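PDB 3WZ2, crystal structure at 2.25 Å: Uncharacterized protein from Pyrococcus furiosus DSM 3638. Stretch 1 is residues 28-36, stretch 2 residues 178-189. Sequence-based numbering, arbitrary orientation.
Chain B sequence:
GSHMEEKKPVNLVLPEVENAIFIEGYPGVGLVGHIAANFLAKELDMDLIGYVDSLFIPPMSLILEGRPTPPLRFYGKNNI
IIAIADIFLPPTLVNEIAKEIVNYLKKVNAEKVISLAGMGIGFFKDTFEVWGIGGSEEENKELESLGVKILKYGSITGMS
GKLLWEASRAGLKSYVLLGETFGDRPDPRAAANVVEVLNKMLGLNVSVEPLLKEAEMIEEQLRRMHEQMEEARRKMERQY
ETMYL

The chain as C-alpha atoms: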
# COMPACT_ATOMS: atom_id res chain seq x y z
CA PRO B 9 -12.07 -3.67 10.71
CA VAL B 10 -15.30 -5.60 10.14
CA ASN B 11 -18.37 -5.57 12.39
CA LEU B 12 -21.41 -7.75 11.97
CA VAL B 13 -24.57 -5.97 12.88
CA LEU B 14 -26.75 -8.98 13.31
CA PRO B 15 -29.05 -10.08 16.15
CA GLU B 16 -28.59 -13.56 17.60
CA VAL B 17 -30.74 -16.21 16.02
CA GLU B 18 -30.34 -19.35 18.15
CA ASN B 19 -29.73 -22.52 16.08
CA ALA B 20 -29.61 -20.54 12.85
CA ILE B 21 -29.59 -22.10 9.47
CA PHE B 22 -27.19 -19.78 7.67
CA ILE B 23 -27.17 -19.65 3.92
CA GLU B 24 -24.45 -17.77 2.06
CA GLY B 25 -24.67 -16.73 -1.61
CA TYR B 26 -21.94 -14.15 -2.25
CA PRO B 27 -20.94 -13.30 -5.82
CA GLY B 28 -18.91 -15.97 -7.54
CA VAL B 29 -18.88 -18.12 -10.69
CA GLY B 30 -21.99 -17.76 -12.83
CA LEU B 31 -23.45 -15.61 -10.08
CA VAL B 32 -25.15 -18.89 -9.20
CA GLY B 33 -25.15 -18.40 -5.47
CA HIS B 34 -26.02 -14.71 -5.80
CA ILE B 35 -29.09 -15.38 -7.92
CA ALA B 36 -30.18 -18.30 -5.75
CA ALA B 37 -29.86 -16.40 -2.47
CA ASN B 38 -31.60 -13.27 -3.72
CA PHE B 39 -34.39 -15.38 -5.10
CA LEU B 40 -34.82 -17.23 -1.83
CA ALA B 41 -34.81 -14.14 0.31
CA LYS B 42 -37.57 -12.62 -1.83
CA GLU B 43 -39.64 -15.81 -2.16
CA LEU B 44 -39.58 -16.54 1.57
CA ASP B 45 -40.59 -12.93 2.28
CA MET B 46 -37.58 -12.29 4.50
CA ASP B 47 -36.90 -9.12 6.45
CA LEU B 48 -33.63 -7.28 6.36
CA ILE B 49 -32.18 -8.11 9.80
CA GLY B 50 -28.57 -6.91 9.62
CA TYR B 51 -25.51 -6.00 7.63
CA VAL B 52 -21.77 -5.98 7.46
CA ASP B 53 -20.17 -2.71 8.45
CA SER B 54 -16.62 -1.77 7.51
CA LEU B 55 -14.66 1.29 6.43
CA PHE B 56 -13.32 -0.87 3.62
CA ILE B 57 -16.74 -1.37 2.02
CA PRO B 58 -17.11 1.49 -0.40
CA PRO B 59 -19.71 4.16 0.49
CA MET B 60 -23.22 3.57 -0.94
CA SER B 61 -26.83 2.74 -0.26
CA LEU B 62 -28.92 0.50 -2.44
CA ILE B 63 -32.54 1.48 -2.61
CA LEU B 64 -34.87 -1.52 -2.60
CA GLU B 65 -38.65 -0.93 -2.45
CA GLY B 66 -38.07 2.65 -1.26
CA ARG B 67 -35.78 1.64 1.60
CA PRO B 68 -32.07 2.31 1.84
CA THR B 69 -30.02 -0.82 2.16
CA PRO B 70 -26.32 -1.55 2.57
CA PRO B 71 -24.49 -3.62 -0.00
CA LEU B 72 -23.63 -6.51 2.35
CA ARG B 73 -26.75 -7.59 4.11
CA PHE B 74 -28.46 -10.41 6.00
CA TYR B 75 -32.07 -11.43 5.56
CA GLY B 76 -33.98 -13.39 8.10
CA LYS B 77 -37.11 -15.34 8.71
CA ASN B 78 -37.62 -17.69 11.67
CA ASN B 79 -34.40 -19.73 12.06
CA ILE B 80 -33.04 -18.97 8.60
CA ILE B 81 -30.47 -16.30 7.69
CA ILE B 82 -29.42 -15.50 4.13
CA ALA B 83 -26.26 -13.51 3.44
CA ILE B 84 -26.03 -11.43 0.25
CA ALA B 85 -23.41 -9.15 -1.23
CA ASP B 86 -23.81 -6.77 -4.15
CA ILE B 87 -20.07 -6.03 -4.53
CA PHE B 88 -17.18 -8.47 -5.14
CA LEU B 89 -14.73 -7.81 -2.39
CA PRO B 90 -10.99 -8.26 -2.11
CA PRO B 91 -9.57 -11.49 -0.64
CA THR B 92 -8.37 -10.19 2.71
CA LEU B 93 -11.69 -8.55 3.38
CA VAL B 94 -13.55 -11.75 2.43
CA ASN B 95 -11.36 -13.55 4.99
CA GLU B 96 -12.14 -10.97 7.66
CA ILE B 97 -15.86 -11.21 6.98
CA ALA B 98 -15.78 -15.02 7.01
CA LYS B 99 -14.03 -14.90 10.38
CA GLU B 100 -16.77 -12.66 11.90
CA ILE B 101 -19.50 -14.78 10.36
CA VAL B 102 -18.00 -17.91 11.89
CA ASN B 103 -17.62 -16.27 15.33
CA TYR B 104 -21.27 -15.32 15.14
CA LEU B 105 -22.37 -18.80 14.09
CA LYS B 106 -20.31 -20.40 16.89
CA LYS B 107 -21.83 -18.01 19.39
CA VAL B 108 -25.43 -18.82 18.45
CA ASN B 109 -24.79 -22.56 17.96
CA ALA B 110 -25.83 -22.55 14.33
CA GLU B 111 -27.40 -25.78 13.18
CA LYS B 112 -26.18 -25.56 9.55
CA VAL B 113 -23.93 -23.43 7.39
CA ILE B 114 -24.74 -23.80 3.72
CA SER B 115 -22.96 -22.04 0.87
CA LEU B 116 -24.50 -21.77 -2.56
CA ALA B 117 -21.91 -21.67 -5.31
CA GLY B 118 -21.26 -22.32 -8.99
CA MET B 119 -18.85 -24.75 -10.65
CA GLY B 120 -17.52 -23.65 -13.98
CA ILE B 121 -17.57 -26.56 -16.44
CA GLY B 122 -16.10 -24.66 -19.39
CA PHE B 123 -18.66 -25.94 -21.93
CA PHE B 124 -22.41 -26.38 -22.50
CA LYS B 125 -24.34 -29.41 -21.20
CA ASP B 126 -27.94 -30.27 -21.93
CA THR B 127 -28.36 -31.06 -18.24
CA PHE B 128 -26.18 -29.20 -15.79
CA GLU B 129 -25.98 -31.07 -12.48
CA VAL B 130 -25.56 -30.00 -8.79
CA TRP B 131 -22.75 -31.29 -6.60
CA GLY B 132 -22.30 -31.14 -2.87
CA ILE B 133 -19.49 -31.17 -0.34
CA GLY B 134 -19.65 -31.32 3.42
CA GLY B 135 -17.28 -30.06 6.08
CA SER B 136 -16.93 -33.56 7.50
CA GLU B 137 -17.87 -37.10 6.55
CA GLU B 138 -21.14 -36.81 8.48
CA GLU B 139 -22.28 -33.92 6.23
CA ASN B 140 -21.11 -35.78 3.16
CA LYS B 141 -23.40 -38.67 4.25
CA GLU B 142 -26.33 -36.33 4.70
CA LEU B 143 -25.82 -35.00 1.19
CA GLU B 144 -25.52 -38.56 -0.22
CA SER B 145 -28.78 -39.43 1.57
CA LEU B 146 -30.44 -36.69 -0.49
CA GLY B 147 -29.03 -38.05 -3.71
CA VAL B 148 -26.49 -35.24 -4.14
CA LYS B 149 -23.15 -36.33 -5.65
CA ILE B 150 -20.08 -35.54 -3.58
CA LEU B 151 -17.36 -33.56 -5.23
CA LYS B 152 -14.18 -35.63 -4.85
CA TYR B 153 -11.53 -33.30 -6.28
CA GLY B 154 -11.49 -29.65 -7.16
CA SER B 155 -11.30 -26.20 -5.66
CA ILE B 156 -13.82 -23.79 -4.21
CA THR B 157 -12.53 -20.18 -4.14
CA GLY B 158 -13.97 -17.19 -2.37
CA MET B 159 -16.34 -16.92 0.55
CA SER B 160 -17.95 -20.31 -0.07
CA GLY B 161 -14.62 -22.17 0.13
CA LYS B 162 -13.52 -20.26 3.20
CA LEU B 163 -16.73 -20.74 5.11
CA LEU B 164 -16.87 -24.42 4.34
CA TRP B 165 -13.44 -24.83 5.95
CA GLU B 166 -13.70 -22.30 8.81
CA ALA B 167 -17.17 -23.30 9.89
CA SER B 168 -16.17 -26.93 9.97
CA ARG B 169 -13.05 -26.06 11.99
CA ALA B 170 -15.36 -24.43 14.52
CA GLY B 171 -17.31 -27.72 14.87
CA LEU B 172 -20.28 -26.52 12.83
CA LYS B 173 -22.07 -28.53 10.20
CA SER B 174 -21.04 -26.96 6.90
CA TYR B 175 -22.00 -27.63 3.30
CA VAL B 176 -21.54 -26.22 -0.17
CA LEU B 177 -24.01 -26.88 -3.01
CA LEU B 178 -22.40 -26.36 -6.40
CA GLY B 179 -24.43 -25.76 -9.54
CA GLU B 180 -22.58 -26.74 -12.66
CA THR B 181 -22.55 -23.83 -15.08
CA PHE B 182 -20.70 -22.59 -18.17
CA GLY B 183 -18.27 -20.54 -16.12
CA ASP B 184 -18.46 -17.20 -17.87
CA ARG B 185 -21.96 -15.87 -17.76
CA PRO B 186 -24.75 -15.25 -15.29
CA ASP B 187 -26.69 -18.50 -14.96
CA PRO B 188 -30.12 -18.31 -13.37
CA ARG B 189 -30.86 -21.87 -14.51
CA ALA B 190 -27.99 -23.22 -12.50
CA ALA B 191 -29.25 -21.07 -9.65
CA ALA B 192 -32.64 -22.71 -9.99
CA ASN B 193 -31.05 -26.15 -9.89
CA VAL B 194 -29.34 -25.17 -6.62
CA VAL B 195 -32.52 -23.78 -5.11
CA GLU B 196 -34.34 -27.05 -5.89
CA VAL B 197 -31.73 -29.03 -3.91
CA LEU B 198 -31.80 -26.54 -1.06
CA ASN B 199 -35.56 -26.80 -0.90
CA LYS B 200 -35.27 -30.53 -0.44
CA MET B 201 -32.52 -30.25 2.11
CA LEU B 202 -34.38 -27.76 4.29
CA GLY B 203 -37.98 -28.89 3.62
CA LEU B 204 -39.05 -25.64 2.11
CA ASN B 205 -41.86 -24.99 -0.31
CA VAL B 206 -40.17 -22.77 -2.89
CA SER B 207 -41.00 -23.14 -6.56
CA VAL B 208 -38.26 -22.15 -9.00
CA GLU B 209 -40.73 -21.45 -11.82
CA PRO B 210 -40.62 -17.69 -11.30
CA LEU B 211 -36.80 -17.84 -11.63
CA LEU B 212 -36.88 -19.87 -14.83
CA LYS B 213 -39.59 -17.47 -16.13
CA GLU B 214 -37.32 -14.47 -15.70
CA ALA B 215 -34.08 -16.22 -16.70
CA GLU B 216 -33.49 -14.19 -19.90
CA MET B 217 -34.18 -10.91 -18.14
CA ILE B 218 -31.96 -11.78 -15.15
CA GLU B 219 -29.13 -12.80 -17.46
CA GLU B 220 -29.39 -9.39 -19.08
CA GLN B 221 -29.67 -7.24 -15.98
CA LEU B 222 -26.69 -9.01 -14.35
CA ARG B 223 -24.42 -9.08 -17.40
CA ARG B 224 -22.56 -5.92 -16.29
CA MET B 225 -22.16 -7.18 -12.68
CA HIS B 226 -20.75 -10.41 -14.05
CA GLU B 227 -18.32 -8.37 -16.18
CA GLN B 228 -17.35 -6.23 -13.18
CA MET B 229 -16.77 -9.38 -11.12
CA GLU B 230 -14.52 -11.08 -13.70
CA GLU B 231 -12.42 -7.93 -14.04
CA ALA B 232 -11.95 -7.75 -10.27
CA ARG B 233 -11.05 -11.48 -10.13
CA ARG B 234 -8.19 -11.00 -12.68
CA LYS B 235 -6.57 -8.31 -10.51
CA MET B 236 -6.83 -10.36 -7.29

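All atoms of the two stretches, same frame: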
# COMPACT_ATOMS: atom_id res chain seq x y z
N GLY B 28 -19.89 -14.96 -7.19
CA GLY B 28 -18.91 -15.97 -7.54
C GLY B 28 -19.28 -16.48 -8.93
O GLY B 28 -20.05 -15.82 -9.63
N VAL B 29 -18.78 -17.64 -9.31
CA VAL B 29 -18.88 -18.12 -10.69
C VAL B 29 -20.33 -18.25 -11.11
O VAL B 29 -21.15 -18.79 -10.38
CB VAL B 29 -18.33 -19.59 -10.82
CG1 VAL B 29 -18.24 -20.01 -12.29
CG2 VAL B 29 -16.97 -19.80 -10.15
N GLY B 30 -20.64 -17.75 -12.29
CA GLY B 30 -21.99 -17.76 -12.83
C GLY B 30 -22.99 -16.89 -12.12
O GLY B 30 -24.17 -16.90 -12.47
N LEU B 31 -22.55 -16.19 -11.08
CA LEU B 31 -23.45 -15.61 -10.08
C LEU B 31 -24.54 -16.58 -9.62
O LEU B 31 -25.63 -16.19 -9.25
CB LEU B 31 -24.05 -14.34 -10.61
CG LEU B 31 -23.08 -13.20 -10.87
CD1 LEU B 31 -23.78 -12.07 -11.59
CD2 LEU B 31 -22.47 -12.67 -9.57
N VAL B 32 -24.20 -17.85 -9.54
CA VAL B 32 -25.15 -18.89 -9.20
C VAL B 32 -25.66 -18.67 -7.81
O VAL B 32 -26.87 -18.65 -7.56
CB VAL B 32 -24.55 -20.29 -9.38
CG1 VAL B 32 -25.48 -21.38 -8.93
CG2 VAL B 32 -24.16 -20.52 -10.83
N GLY B 33 -24.75 -18.55 -6.87
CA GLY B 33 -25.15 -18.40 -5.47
C GLY B 33 -25.87 -17.10 -5.23
O GLY B 33 -26.83 -17.05 -4.45
N HIS B 34 -25.39 -16.05 -5.90
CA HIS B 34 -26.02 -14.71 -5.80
C HIS B 34 -27.46 -14.68 -6.28
O HIS B 34 -28.36 -14.21 -5.59
CB HIS B 34 -25.19 -13.74 -6.62
CG HIS B 34 -25.70 -12.35 -6.60
ND1 HIS B 34 -25.45 -11.48 -5.56
CD2 HIS B 34 -26.44 -11.65 -7.51
CE1 HIS B 34 -26.05 -10.33 -5.79
NE2 HIS B 34 -26.63 -10.39 -6.97
N ILE B 35 -27.71 -15.27 -7.44
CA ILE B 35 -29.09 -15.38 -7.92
C ILE B 35 -29.94 -16.23 -6.98
O ILE B 35 -31.06 -15.89 -6.60
CB ILE B 35 -29.09 -15.95 -9.36
CG1 ILE B 35 -28.43 -14.95 -10.30
CG2 ILE B 35 -30.49 -16.24 -9.82
CD1 ILE B 35 -27.92 -15.52 -11.60
N ALA B 36 -29.41 -17.39 -6.60
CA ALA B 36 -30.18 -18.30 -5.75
C ALA B 36 -30.57 -17.62 -4.43
O ALA B 36 -31.70 -17.73 -3.96
CB ALA B 36 -29.37 -19.54 -5.48
N LEU B 178 -23.01 -26.92 -5.22
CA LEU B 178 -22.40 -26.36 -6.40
C LEU B 178 -23.19 -26.67 -7.66
O LEU B 178 -23.26 -27.82 -8.09
CB LEU B 178 -20.99 -26.89 -6.57
CG LEU B 178 -20.06 -26.55 -5.42
CD1 LEU B 178 -19.76 -27.79 -4.63
CD2 LEU B 178 -18.80 -25.97 -5.94
N GLY B 179 -23.75 -25.63 -8.25
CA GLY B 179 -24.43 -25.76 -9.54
C GLY B 179 -23.43 -25.69 -10.64
O GLY B 179 -22.78 -24.65 -10.82
N GLU B 180 -23.29 -26.77 -11.37
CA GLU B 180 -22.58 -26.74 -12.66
C GLU B 180 -23.12 -25.65 -13.55
O GLU B 180 -24.34 -25.39 -13.61
CB GLU B 180 -22.68 -28.06 -13.41
CG GLU B 180 -21.95 -29.21 -12.74
CD GLU B 180 -22.03 -30.51 -13.55
OE1 GLU B 180 -22.93 -30.59 -14.42
OE2 GLU B 180 -21.20 -31.42 -13.35
N THR B 181 -22.21 -24.97 -14.21
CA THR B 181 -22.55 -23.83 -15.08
C THR B 181 -21.43 -23.66 -16.10
O THR B 181 -20.34 -24.25 -15.97
CB THR B 181 -22.81 -22.56 -14.24
OG1 THR B 181 -23.30 -21.50 -15.08
CG2 THR B 181 -21.55 -22.08 -13.53
N PHE B 182 -21.68 -22.85 -17.11
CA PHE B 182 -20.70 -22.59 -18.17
C PHE B 182 -19.39 -22.15 -17.56
O PHE B 182 -18.33 -22.71 -17.83
CB PHE B 182 -21.20 -21.49 -19.11
CG PHE B 182 -22.57 -21.76 -19.69
CD1 PHE B 182 -23.73 -21.33 -19.04
CD2 PHE B 182 -22.68 -22.43 -20.90
CE1 PHE B 182 -24.99 -21.57 -19.59
CE2 PHE B 182 -23.93 -22.67 -21.45
CZ PHE B 182 -25.09 -22.24 -20.80
N GLY B 183 -19.46 -21.11 -16.75
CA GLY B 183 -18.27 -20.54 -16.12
C GLY B 183 -18.05 -19.08 -16.42
O GLY B 183 -17.19 -18.44 -15.82
N ASP B 184 -18.81 -18.51 -17.34
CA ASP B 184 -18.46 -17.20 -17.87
C ASP B 184 -19.66 -16.39 -18.26
O ASP B 184 -19.57 -15.44 -19.03
CB ASP B 184 -17.39 -17.33 -18.98
CG ASP B 184 -17.70 -18.38 -20.04
OD1 ASP B 184 -16.81 -18.58 -20.89
OD2 ASP B 184 -18.79 -18.99 -20.05
N ARG B 185 -20.78 -16.70 -17.62
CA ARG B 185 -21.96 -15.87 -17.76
C ARG B 185 -22.86 -16.03 -16.55
O ARG B 185 -22.84 -17.06 -15.90
CB ARG B 185 -22.71 -16.18 -19.08
CG ARG B 185 -23.44 -17.52 -19.16
CD ARG B 185 -23.63 -18.14 -20.58
NE ARG B 185 -23.10 -17.35 -21.71
CZ ARG B 185 -23.74 -16.39 -22.38
NH1 ARG B 185 -24.98 -16.07 -22.11
NH2 ARG B 185 -23.12 -15.77 -23.38
N PRO B 186 -23.71 -15.03 -16.28
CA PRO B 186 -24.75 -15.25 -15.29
C PRO B 186 -25.64 -16.41 -15.66
O PRO B 186 -26.05 -16.54 -16.82
CB PRO B 186 -25.56 -13.95 -15.28
CG PRO B 186 -24.77 -12.97 -16.09
CD PRO B 186 -23.95 -13.79 -17.05
N ASP B 187 -25.94 -17.26 -14.68
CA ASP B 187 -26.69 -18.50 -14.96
C ASP B 187 -27.83 -18.71 -13.98
O ASP B 187 -27.71 -19.44 -12.99
CB ASP B 187 -25.75 -19.70 -15.00
CG ASP B 187 -26.41 -20.95 -15.61
OD1 ASP B 187 -27.68 -20.94 -15.77
OD2 ASP B 187 -25.65 -21.91 -15.91
N PRO B 188 -28.97 -18.10 -14.25
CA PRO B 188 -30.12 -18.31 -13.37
C PRO B 188 -30.67 -19.73 -13.39
O PRO B 188 -31.35 -20.14 -12.43
CB PRO B 188 -31.18 -17.31 -13.89
CG PRO B 188 -30.67 -16.83 -15.19
CD PRO B 188 -29.20 -17.07 -15.26
N ARG B 189 -30.38 -20.48 -14.44
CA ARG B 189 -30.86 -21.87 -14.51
C ARG B 189 -30.09 -22.78 -13.60
O ARG B 189 -30.69 -23.60 -12.94
CB ARG B 189 -30.80 -22.40 -15.93
CG ARG B 189 -31.84 -21.70 -16.78
CD ARG B 189 -31.79 -22.09 -18.23
NE ARG B 189 -32.18 -20.89 -18.95
CZ ARG B 189 -33.42 -20.52 -19.22
NH1 ARG B 189 -34.47 -21.27 -18.88
NH2 ARG B 189 -33.60 -19.38 -19.88
O HOH W 1 -18.48 -16.61 -13.85

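The two stretches, at least 147 residues apart in sequence wherever they touch, bury 414 Å² between them, and the contact is centred on Gly30. Its CA lies 4.5 Å from Pro186 CA, the closest CA-CA pairing between the stretches. At this point the main chains bond directly: Asp187 N donates to Gly30 O at 2.9 Å, with an N-H...O angle of 147°. Two CA-H...O contacts accompany that bond, Gly30 CA to Arg185 O and Pro186 CA to Gly30 O, each 3.3 Å with 147° at the hydrogen. Water 1 extends the polar pairing by accepting from Gly30 N (2.9 Å) and donating to Gly183 O (3.0 Å), so both the amide and the carbonyl of Gly30 are satisfied.

A side chain at Gly30 would not fit. Its phi/psi of 68/0 favours glycine, and an ideal CB would clash within stretch 1, 2.9 Å from Val32 CG2, and across the contact lie a tight 3.1 Å from Thr181 CG2. Gly179 is similar in kind: its ideal CB would point toward stretch 1 and come within 3.4 Å of Val32 CG1. Gly183, at phi 122°, owes its glycine to local backbone geometry instead, since a CB would jam against the preceding carbonyl; its bare CA meets Val29 CG1 at 3.9 Å.

Around the polar centre the aliphatic groups converge on Thr181. Its chi1 of -173° (t) presents CG2 to stretch 1, 4.1 Å from both Val29 CG1 and Val32 CG2, while OG1 donates to Asp187 OD2 at 2.5 Å. One rotamer thus serves a methyl contact and a short hydrogen bond.

Asp187 joins several of these elements. Its CA-to-CB bond runs sideways to stretch 1, but the end of its side chain leads away, with chi1 at -166° (t). Within stretch 2, OD2 accepts from Thr181 OG1 and OD1 accepts weakly from Arg189 N (3.0 Å, 123°), a capping bond at the start of the helix containing Pro188 and Arg189; OD1 also bonds a residue just beyond the stretches. Besides its bonded N-H, the backbone of Asp187 meets stretch 1 through C, 4.0 Å from Ile35 CD1, and O, 4.3 Å from Val32 CG2.

Farther along, Ile35 N to Leu31 O (2.9 Å) and Ala36 N to Val32 O (3.0 Å) are backbone bonds of the opening turn of the other helix. The CA-to-CB bond of Ile35 points toward stretch 2; with chi1 -66° (m) and chi2 160° (t), its CD1 reaches Pro188 N at 3.8 Å and makes an apolar side-chain contact with Pro188 CD at 4.2 Å.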